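Local coordinates for protein citrate lyase, subunit 1 (Methanosaeta concilii, PDB 6HXI) that probably cleaves citrate with ATP and coenzyme A, yielding acetyl-CoA and oxaloacetate, as a subunit of an ATP citrate lyase, at residues Lys115-Val120 and Ile200-Phe205; Phe133-Gly138 and Ser166-Glu171. All coordinates share one frame; numbering follows the deposited sequence.

Contact 1 of 2, residues Lys115-Val120 and Ile200-Phe205; sequences KEEYYV and INPFTF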
loop_
_atom_site.group_PDB
_atom_site.type_symbol
_atom_site.label_atom_id
_atom_site.label_comp_id
_atom_site.label_asym_id
_atom_site.label_seq_id
_atom_site.Cartn_x
_atom_site.Cartn_y
_atom_site.Cartn_z
ATOM N N LYS C 115 46.376 -73.860 15.369
ATOM C CA LYS C 115 47.445 -74.222 16.296
ATOM C C LYS C 115 47.576 -73.092 17.323
ATOM O O LYS C 115 47.344 -73.320 18.512
ATOM C CB LYS C 115 48.775 -74.465 15.550
ATOM C CG LYS C 115 49.897 -75.055 16.418
ATOM C CD LYS C 115 50.991 -74.017 16.747
ATOM C CE LYS C 115 52.108 -74.547 17.620
ATOM N NZ LYS C 115 51.669 -74.776 19.024
ATOM N N GLU C 116 47.916 -71.874 16.854
ATOM C CA GLU C 116 48.103 -70.691 17.699
ATOM C C GLU C 116 46.796 -70.162 18.253
ATOM O O GLU C 116 45.765 -70.205 17.580
ATOM C CB GLU C 116 48.830 -69.563 16.937
ATOM C CG GLU C 116 50.299 -69.838 16.646
ATOM C CD GLU C 116 50.620 -70.503 15.318
ATOM O OE1 GLU C 116 51.734 -71.062 15.200
ATOM O OE2 GLU C 116 49.779 -70.445 14.389
ATOM N N GLU C 117 46.846 -69.649 19.480
ATOM C CA GLU C 117 45.708 -69.022 20.140
ATOM C C GLU C 117 46.225 -67.774 20.855
ATOM O O GLU C 117 46.842 -67.885 21.917
ATOM C CB GLU C 117 44.997 -69.988 21.104
ATOM C CG GLU C 117 43.957 -70.875 20.433
ATOM C CD GLU C 117 42.955 -71.598 21.324
ATOM O OE1 GLU C 117 43.114 -71.598 22.566
ATOM O OE2 GLU C 117 41.994 -72.168 20.762
ATOM N N TYR C 118 46.057 -66.603 20.223
ATOM C CA TYR C 118 46.495 -65.329 20.800
ATOM C C TYR C 118 45.294 -64.507 21.258
ATOM O O TYR C 118 44.211 -64.610 20.680
ATOM C CB TYR C 118 47.386 -64.508 19.835
ATOM C CG TYR C 118 48.605 -65.218 19.263
ATOM C CD1 TYR C 118 49.303 -66.165 20.010
ATOM C CD2 TYR C 118 49.094 -64.894 18.001
ATOM C CE1 TYR C 118 50.421 -66.817 19.489
ATOM C CE2 TYR C 118 50.214 -65.537 17.469
ATOM C CZ TYR C 118 50.873 -66.501 18.215
ATOM O OH TYR C 118 51.979 -67.137 17.691
ATOM N N TYR C 119 45.487 -63.707 22.317
ATOM C CA TYR C 119 44.439 -62.861 22.899
ATOM C C TYR C 119 44.727 -61.394 22.638
ATOM O O TYR C 119 45.875 -60.969 22.770
ATOM C CB TYR C 119 44.358 -63.142 24.414
ATOM C CG TYR C 119 43.625 -62.115 25.249
ATOM C CD1 TYR C 119 44.308 -61.061 25.852
ATOM C CD2 TYR C 119 42.260 -62.236 25.496
ATOM C CE1 TYR C 119 43.641 -60.127 26.646
ATOM C CE2 TYR C 119 41.584 -61.318 26.301
ATOM C CZ TYR C 119 42.281 -60.268 26.878
ATOM O OH TYR C 119 41.623 -59.375 27.685
ATOM N N VAL C 120 43.682 -60.619 22.328
ATOM C CA VAL C 120 43.749 -59.162 22.141
ATOM C C VAL C 120 42.485 -58.495 22.704
ATOM O O VAL C 120 41.374 -58.944 22.432
ATOM C CB VAL C 120 44.092 -58.695 20.687
ATOM C CG1 VAL C 120 42.999 -59.069 19.684
ATOM C CG2 VAL C 120 44.380 -57.198 20.635
ATOM N N ILE C 200 39.085 -60.308 21.454
ATOM C CA ILE C 200 39.248 -61.430 20.548
ATOM C C ILE C 200 40.067 -62.446 21.336
ATOM O O ILE C 200 41.288 -62.300 21.499
ATOM C CB ILE C 200 39.825 -61.083 19.152
ATOM C CG1 ILE C 200 39.046 -59.902 18.511
ATOM C CG2 ILE C 200 39.759 -62.331 18.262
ATOM C CD1 ILE C 200 39.792 -59.167 17.451
ATOM N N ASN C 201 39.339 -63.417 21.912
ATOM C CA ASN C 201 39.870 -64.444 22.779
ATOM C C ASN C 201 39.311 -65.821 22.408
ATOM O O ASN C 201 38.270 -66.237 22.930
ATOM C CB ASN C 201 39.586 -64.096 24.255
ATOM C CG ASN C 201 40.292 -64.971 25.264
ATOM O OD1 ASN C 201 41.411 -65.453 25.046
ATOM N ND2 ASN C 201 39.679 -65.132 26.427
ATOM N N PRO C 202 39.978 -66.540 21.486
ATOM C CA PRO C 202 41.253 -66.216 20.832
ATOM C C PRO C 202 41.163 -65.786 19.347
ATOM O O PRO C 202 40.098 -65.832 18.728
ATOM C CB PRO C 202 42.012 -67.547 20.977
ATOM C CG PRO C 202 40.905 -68.632 20.948
ATOM C CD PRO C 202 39.571 -67.916 21.152
ATOM N N PHE C 203 42.290 -65.331 18.794
ATOM C CA PHE C 203 42.455 -65.068 17.373
ATOM C C PHE C 203 43.555 -66.012 16.856
ATOM O O PHE C 203 44.333 -66.526 17.658
ATOM C CB PHE C 203 42.703 -63.585 17.040
ATOM C CG PHE C 203 44.047 -62.957 17.328
ATOM C CD1 PHE C 203 45.051 -62.952 16.365
ATOM C CD2 PHE C 203 44.262 -62.250 18.504
ATOM C CE1 PHE C 203 46.278 -62.327 16.611
ATOM C CE2 PHE C 203 45.490 -61.619 18.748
ATOM C CZ PHE C 203 46.487 -61.660 17.797
ATOM N N THR C 204 43.563 -66.314 15.545
ATOM C CA THR C 204 44.545 -67.208 14.926
ATOM C C THR C 204 44.940 -66.738 13.518
ATOM O O THR C 204 44.487 -65.694 13.037
ATOM C CB THR C 204 44.057 -68.690 14.940
ATOM O OG1 THR C 204 43.523 -69.025 16.222
ATOM C CG2 THR C 204 45.168 -69.684 14.578
ATOM N N PHE C 205 45.797 -67.546 12.868
ATOM C CA PHE C 205 46.317 -67.370 11.525
ATOM C C PHE C 205 45.773 -68.410 10.551
ATOM O O PHE C 205 45.615 -69.581 10.900
ATOM C CB PHE C 205 47.854 -67.400 11.550
ATOM C CG PHE C 205 48.452 -66.162 12.169
ATOM C CD1 PHE C 205 48.707 -65.033 11.398
ATOM C CD2 PHE C 205 48.749 -66.119 13.527
ATOM C CE1 PHE C 205 49.259 -63.887 11.971
ATOM C CE2 PHE C 205 49.288 -64.965 14.103
ATOM C CZ PHE C 205 49.537 -63.857 13.321
#
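The ring of Phe203 lies at the apolar centre, between the side chains of Tyr118 and Val120. Its CG takes the crowded position between backbone N and carbonyl carbon (chi1 74°), which turns one face to Tyr118, whose CB stands 3.8 Å from the ring centroid. The Tyr118 ring, its CG anti to the carbonyl carbon, turns an edge to the same face in an offset edge-to-face pair with planes at 77°. Val120 CG1 meets Phe203 CD2 at 3.6 Å and also touches Ile200. Farther out, Tyr118 CE2 approaches the rim of the Phe205 ring in its plane, and helix 173-192 packs against this group through Phe182 and Val179.

Beneath the rings run two antiparallel hydrogen-bonded pairs, Tyr118 with Phe203 and Val120 with Ile200. Phe203 N reaches Tyr118 O at 2.8 Å, nearly along the C=O axis. A one-residue shift between the pairs makes a beta bulge, at the corner with cis-Pro202. There Asn201 OD1 meets the edge of the Tyr119 ring while accepting a hydrogen bond from Gly138 N. Pro202 CG packs alongside the extended Glu117, whose OE2 is hydrogen-bonded to His114 NE2. At the polar edge Thr204 OG1 donates to Glu116 O at 2.9 Å. The arrangement is a bulged antiparallel strand pair within the six-stranded antiparallel sheet of the ATP-grasp domain, where strands 118-125 and 195-206 are neighbours.

Contact 2 of 2, residues Phe133-Gly138 and Ser166-Glu171; sequences FSMDGG and SKLPAE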
loop_
_atom_site.group_PDB
_atom_site.type_symbol
_atom_site.label_atom_id
_atom_site.label_comp_id
_atom_site.label_asym_id
_atom_site.label_seq_id
_atom_site.Cartn_x
_atom_site.Cartn_y
_atom_site.Cartn_z
ATOM N N PHE C 133 47.575 -57.843 25.083
ATOM C CA PHE C 133 47.974 -58.946 24.226
ATOM C C PHE C 133 48.663 -60.045 25.022
ATOM O O PHE C 133 49.478 -59.761 25.907
ATOM C CB PHE C 133 48.871 -58.465 23.055
ATOM C CG PHE C 133 49.378 -59.571 22.149
ATOM C CD1 PHE C 133 48.589 -60.067 21.119
ATOM C CD2 PHE C 133 50.638 -60.128 22.339
ATOM C CE1 PHE C 133 49.035 -61.113 20.312
ATOM C CE2 PHE C 133 51.087 -61.184 21.531
ATOM C CZ PHE C 133 50.290 -61.653 20.507
ATOM N N SER C 134 48.366 -61.301 24.666
ATOM C CA SER C 134 48.999 -62.488 25.242
ATOM C C SER C 134 49.081 -63.608 24.204
ATOM O O SER C 134 48.351 -63.581 23.203
ATOM C CB SER C 134 48.265 -62.953 26.497
ATOM O OG SER C 134 49.043 -63.913 27.198
ATOM N N MET C 135 49.991 -64.572 24.405
ATOM C CA MET C 135 50.117 -65.688 23.457
ATOM C C MET C 135 49.424 -66.947 23.986
ATOM O O MET C 135 49.519 -68.023 23.382
ATOM C CB MET C 135 51.569 -65.923 23.032
ATOM C CG MET C 135 52.133 -64.769 22.220
ATOM S SD MET C 135 53.927 -64.781 22.043
ATOM C CE MET C 135 54.427 -65.033 23.729
ATOM N N ASP C 136 48.651 -66.767 25.081
ATOM C CA ASP C 136 47.859 -67.793 25.746
ATOM C C ASP C 136 46.382 -67.379 25.743
ATOM O O ASP C 136 45.886 -66.799 26.715
ATOM C CB ASP C 136 48.384 -68.060 27.174
ATOM C CG ASP C 136 49.868 -68.372 27.244
ATOM O OD1 ASP C 136 50.281 -69.434 26.712
ATOM O OD2 ASP C 136 50.619 -67.557 27.829
ATOM N N GLY C 137 45.717 -67.645 24.620
ATOM C CA GLY C 137 44.302 -67.350 24.408
ATOM C C GLY C 137 43.424 -68.485 24.887
ATOM O O GLY C 137 43.790 -69.656 24.742
ATOM N N GLY C 138 42.284 -68.137 25.487
ATOM C CA GLY C 138 41.339 -69.108 26.032
ATOM C C GLY C 138 41.546 -69.416 27.505
ATOM O O GLY C 138 40.578 -69.728 28.205
ATOM N N SER C 166 57.556 -53.364 19.658
ATOM C CA SER C 166 58.008 -53.754 20.999
ATOM C C SER C 166 56.823 -54.388 21.789
ATOM O O SER C 166 56.095 -53.745 22.553
ATOM C CB SER C 166 58.633 -52.572 21.724
ATOM O OG SER C 166 59.657 -52.011 20.923
ATOM N N LYS C 167 56.644 -55.681 21.500
ATOM C CA LYS C 167 55.670 -56.654 21.961
ATOM C C LYS C 167 56.484 -57.934 22.314
ATOM O O LYS C 167 57.712 -57.844 22.480
ATOM C CB LYS C 167 54.722 -56.928 20.791
ATOM C CG LYS C 167 53.331 -57.410 21.183
ATOM C CD LYS C 167 52.263 -57.007 20.168
ATOM C CE LYS C 167 52.410 -57.671 18.817
ATOM N NZ LYS C 167 53.298 -56.898 17.909
ATOM N N LEU C 168 55.823 -59.110 22.414
ATOM C CA LEU C 168 56.473 -60.364 22.798
ATOM C C LEU C 168 57.505 -60.880 21.777
ATOM O O LEU C 168 57.181 -61.063 20.599
ATOM C CB LEU C 168 55.443 -61.443 23.150
ATOM C CG LEU C 168 54.796 -61.263 24.531
ATOM C CD1 LEU C 168 53.309 -61.538 24.495
ATOM C CD2 LEU C 168 55.514 -62.079 25.612
ATOM N N PRO C 169 58.769 -61.095 22.236
ATOM C CA PRO C 169 59.820 -61.596 21.320
ATOM C C PRO C 169 59.611 -63.037 20.859
ATOM O O PRO C 169 60.018 -63.374 19.749
ATOM C CB PRO C 169 61.110 -61.444 22.134
ATOM C CG PRO C 169 60.676 -61.494 23.558
ATOM C CD PRO C 169 59.293 -60.911 23.609
ATOM N N ALA C 170 58.951 -63.867 21.703
ATOM C CA ALA C 170 58.615 -65.275 21.458
ATOM C C ALA C 170 57.862 -65.524 20.134
ATOM O O ALA C 170 57.932 -66.634 19.597
ATOM C CB ALA C 170 57.818 -65.827 22.629
ATOM N N GLU C 171 57.149 -64.490 19.616
ATOM C CA GLU C 171 56.405 -64.508 18.350
ATOM C C GLU C 171 57.344 -64.714 17.170
ATOM O O GLU C 171 58.516 -64.321 17.244
ATOM C CB GLU C 171 55.681 -63.182 18.154
ATOM C CG GLU C 171 54.275 -63.160 18.700
ATOM C CD GLU C 171 53.769 -61.740 18.783
ATOM O OE1 GLU C 171 53.388 -61.191 17.726
ATOM O OE2 GLU C 171 53.841 -61.145 19.881
#
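Met135, Phe133 and Leu168 carry this contact, which joins the end of strand 128-134 to the loop before helix 173-192 without a hydrogen bond between the two segments. Met135 has the most surface buried by the contact. With CG anti to the carbonyl carbon and the chain straight through chi2, its side chain reaches out to the type I turn Leu168-Glu171, then bends at chi3 (-49°) so that the methyl settles against two apolar groups of that turn. Met135 CE lies 3.7 Å from Leu168 CD2 and equally far from Ala170 CB, while Met135 SD rests against Glu171 CG and Leu168 CB. Met135 and Leu168 thus meet tip to tip.

Phe133 holds its CG anti to the backbone N (chi1 177°), which carries the ring toward the loop. Leu168 CD1 comes up to the ring edge near its plane, 3.7 Å from Phe133 CD2. This methyl lies mainly against Phe133, while CD2, with CB and CG of the same leucine, lies against Met135. Over one face of the ring passes the aliphatic part of Lys167, crossing at about a right angle, with CD above the face. Glu171 arrives tip to tip from the loop, its carboxylate plane inclined at 45° to the ring and Glu171 OE2 3.2 Å from Phe133 CE2. Val179 of helix 173-192 touches Phe133, Lys167 and Glu171, while Ile149 of the neighbouring strand touches Phe133 and Lys167. The whole is a largely apolar junction at the C-terminal end of strand 128-134 in the antiparallel sheet of the ATP-grasp domain, where a beta turn leading into helix 173-192 packs on the end of a strand.

Following the chain from the N terminus, residues 115-120 lead into strand 118-125, and strand 128-134 comes next, ending in residues 133-138. Strand 149-154 and the loop holding residues 166-171 follow, so contact 2 closes a loop of 27 intervening residues. Helix 173-192 then leads to strand 195-206, where residues 200-205 return to close the longer loop of contact 1; contact 2 therefore lies wholly within it. The two centres are about 10 Å apart, and the contacts meet directly through Glu117 O and Gly137 N, a probable hydrogen bond. Together they tie three adjacent strands of one antiparallel sheet to the approach to helix 173-192.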